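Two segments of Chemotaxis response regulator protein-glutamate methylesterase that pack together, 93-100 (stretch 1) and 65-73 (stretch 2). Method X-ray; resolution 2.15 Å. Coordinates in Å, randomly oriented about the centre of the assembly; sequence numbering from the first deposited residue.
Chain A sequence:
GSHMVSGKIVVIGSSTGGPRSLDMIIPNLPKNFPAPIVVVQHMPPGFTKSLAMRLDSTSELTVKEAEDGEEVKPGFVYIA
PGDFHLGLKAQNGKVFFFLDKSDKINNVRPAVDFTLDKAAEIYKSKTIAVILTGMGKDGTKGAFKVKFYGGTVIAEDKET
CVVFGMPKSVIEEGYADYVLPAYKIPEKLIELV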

# COMPACT_ATOMS: atom_id res chain seq x y z
N GLY A 93 14.87 15.68 5.43
CA GLY A 93 14.44 14.78 6.49
C GLY A 93 12.96 14.44 6.56
O GLY A 93 12.53 13.75 7.49
N LYS A 94 12.17 14.94 5.62
CA LYS A 94 10.73 14.66 5.59
C LYS A 94 10.37 13.98 4.27
O LYS A 94 11.15 14.03 3.31
CB LYS A 94 9.92 15.95 5.72
CG LYS A 94 10.08 16.68 7.04
CD LYS A 94 9.47 18.07 6.94
CE LYS A 94 9.71 18.89 8.19
NZ LYS A 94 8.90 18.42 9.34
N VAL A 95 9.19 13.37 4.22
CA VAL A 95 8.73 12.70 3.01
C VAL A 95 7.44 13.32 2.49
O VAL A 95 6.51 13.58 3.25
CB VAL A 95 8.54 11.18 3.24
CG1 VAL A 95 8.08 10.50 1.96
CG2 VAL A 95 9.85 10.56 3.71
N PHE A 96 7.41 13.56 1.18
CA PHE A 96 6.26 14.18 0.53
C PHE A 96 5.78 13.39 -0.68
O PHE A 96 6.56 12.69 -1.33
CB PHE A 96 6.62 15.60 0.07
CG PHE A 96 7.06 16.52 1.18
CD1 PHE A 96 6.13 17.31 1.85
CD2 PHE A 96 8.39 16.57 1.58
CE1 PHE A 96 6.53 18.15 2.90
CE2 PHE A 96 8.80 17.41 2.63
CZ PHE A 96 7.86 18.20 3.29
N PHE A 97 4.49 13.50 -0.98
CA PHE A 97 3.90 12.83 -2.13
C PHE A 97 4.06 13.70 -3.37
O PHE A 97 4.22 14.92 -3.27
CB PHE A 97 2.38 12.65 -1.95
CG PHE A 97 1.99 11.64 -0.92
CD1 PHE A 97 2.34 10.30 -1.07
CD2 PHE A 97 1.24 12.01 0.19
CE1 PHE A 97 1.94 9.34 -0.14
CE2 PHE A 97 0.83 11.07 1.12
CZ PHE A 97 1.18 9.73 0.95
N PHE A 98 4.01 13.07 -4.53
CA PHE A 98 4.05 13.79 -5.79
C PHE A 98 3.27 12.98 -6.81
O PHE A 98 3.29 11.75 -6.78
CB PHE A 98 5.47 14.16 -6.26
CG PHE A 98 6.30 12.99 -6.74
CD1 PHE A 98 6.17 12.52 -8.04
CD2 PHE A 98 7.28 12.44 -5.92
CE1 PHE A 98 7.00 11.51 -8.52
CE2 PHE A 98 8.12 11.43 -6.39
CZ PHE A 98 7.98 10.97 -7.69
N LEU A 99 2.48 13.68 -7.61
CA LEU A 99 1.66 13.03 -8.62
C LEU A 99 2.41 13.00 -9.94
O LEU A 99 2.69 14.03 -10.55
CB LEU A 99 0.31 13.74 -8.75
CG LEU A 99 -0.54 13.70 -7.47
CD1 LEU A 99 -1.85 14.43 -7.69
CD2 LEU A 99 -0.79 12.26 -7.06
N ASP A 100 2.77 11.79 -10.35
CA ASP A 100 3.52 11.56 -11.57
C ASP A 100 2.58 11.09 -12.68
O ASP A 100 1.69 10.27 -12.45
CB ASP A 100 4.60 10.51 -11.27
CG ASP A 100 5.48 10.22 -12.47
OD1 ASP A 100 6.50 10.92 -12.65
OD2 ASP A 100 5.15 9.28 -13.21
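Stretch 2, residues 65-73: EAEDGEEVK

A strand can have polar backbone groups satisfied by a segment that is largely irregular and carries a turn. The segment 65-73 of this methylesterase illustrates the principle. It runs antiparallel to the strand 94-100, with Glu71 opposite Phe96 (CA to CA 4.3 Å) and Asp68 near Phe98 (CA to CA 4.7 Å), and a single beta bridge joins Phe96 to Glu71.

Four hydrogen bonds hold the two together. Val72 N donates to Val95 O at 2.8 Å, and Phe97 N donates to Glu70 O at 2.9 Å. Just before Glu71 in sequence, the segment makes a type II turn from Glu67 to Glu70, closed by Glu70 N to Glu67 O at 3.0 Å. Gly69, whose positive phi of 80° suits glycine, uses its N to reach Phe97 O at 2.9 Å, so both polar backbone atoms of Phe97 are satisfied by the segment. At the Asp68 end the acceptor is a side chain: Leu99 N donates to Asp68 OD1 at 3.0 Å. Within the segment, Glu67 N is likewise satisfied by a carboxylate, Glu70 OE1, at 3.0 Å. Two CA-H...O contacts supplement the bridge, Phe96 CA to Glu70 O at 3.2 Å and Glu71 CA to Val95 O at 3.4 Å.

The buried Phe97 ring lies between Ala66 and Val72. Ala66 CB lies over one face, 4.0 Å from the centroid of the Phe97 ring, and Val72 CG2 lies over the opposite face, 3.5 Å from that centroid; both are CH-pi contacts. Val72 CG2 also meets Val95 CG1 at 3.9 Å, extending the apolar patch. The exposed Lys94 reaches Glu71 in a long salt bridge, Lys94 NZ to Glu71 OE2 3.9 Å.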

# COMPACT_ATOMS: atom_id res chain seq x y z
N GLU A 65 -7.48 11.01 0.73
CA GLU A 65 -6.84 10.86 -0.56
C GLU A 65 -5.48 11.56 -0.48
O GLU A 65 -5.37 12.61 0.16
CB GLU A 65 -7.73 11.51 -1.62
CG GLU A 65 -7.56 10.96 -3.02
CD GLU A 65 -8.76 11.24 -3.92
OE1 GLU A 65 -9.21 10.31 -4.62
OE2 GLU A 65 -9.25 12.40 -3.92
N ALA A 66 -4.45 10.95 -1.05
CA ALA A 66 -3.12 11.56 -1.04
C ALA A 66 -3.14 12.79 -1.95
O ALA A 66 -3.75 12.76 -3.01
CB ALA A 66 -2.07 10.58 -1.53
N GLU A 67 -2.48 13.86 -1.51
CA GLU A 67 -2.42 15.10 -2.28
C GLU A 67 -1.00 15.44 -2.70
O GLU A 67 -0.04 15.15 -1.98
CB GLU A 67 -3.02 16.27 -1.49
CG GLU A 67 -4.49 16.10 -1.16
CD GLU A 67 -5.04 17.29 -0.40
OE1 GLU A 67 -5.20 18.37 -1.03
OE2 GLU A 67 -5.32 17.15 0.81
N ASP A 68 -0.87 16.08 -3.86
CA ASP A 68 0.42 16.47 -4.40
C ASP A 68 1.14 17.44 -3.45
O ASP A 68 0.55 18.43 -3.00
CB ASP A 68 0.22 17.10 -5.78
CG ASP A 68 1.52 17.44 -6.46
OD1 ASP A 68 2.35 16.53 -6.66
OD2 ASP A 68 1.71 18.62 -6.81
N GLY A 69 2.38 17.12 -3.12
CA GLY A 69 3.17 17.96 -2.23
C GLY A 69 2.86 17.78 -0.75
O GLY A 69 3.49 18.41 0.10
N GLU A 70 1.88 16.94 -0.43
CA GLU A 70 1.50 16.69 0.96
C GLU A 70 2.56 15.87 1.71
O GLU A 70 3.18 14.98 1.13
CB GLU A 70 0.15 15.96 1.02
CG GLU A 70 -0.34 15.61 2.43
CD GLU A 70 -1.69 14.89 2.44
OE1 GLU A 70 -2.11 14.36 1.39
OE2 GLU A 70 -2.33 14.85 3.50
N GLU A 71 2.77 16.21 2.98
CA GLU A 71 3.74 15.51 3.81
C GLU A 71 3.14 14.18 4.30
O GLU A 71 2.03 14.15 4.82
CB GLU A 71 4.14 16.36 5.02
CG GLU A 71 5.33 15.79 5.79
CD GLU A 71 5.66 16.56 7.07
OE1 GLU A 71 5.34 17.77 7.16
OE2 GLU A 71 6.24 15.94 7.98
N VAL A 72 3.90 13.10 4.14
CA VAL A 72 3.47 11.77 4.55
C VAL A 72 3.67 11.63 6.07
O VAL A 72 4.80 11.55 6.54
CB VAL A 72 4.29 10.69 3.82
CG1 VAL A 72 3.76 9.31 4.13
CG2 VAL A 72 4.26 10.95 2.32
N LYS A 73 2.57 11.58 6.82
CA LYS A 73 2.65 11.50 8.28
C LYS A 73 1.99 10.28 8.90
O LYS A 73 1.07 9.70 8.33
CB LYS A 73 2.01 12.75 8.89
CG LYS A 73 2.54 14.08 8.35
CD LYS A 73 1.94 15.27 9.10
CE LYS A 73 0.42 15.35 8.94
NZ LYS A 73 -0.19 16.40 9.81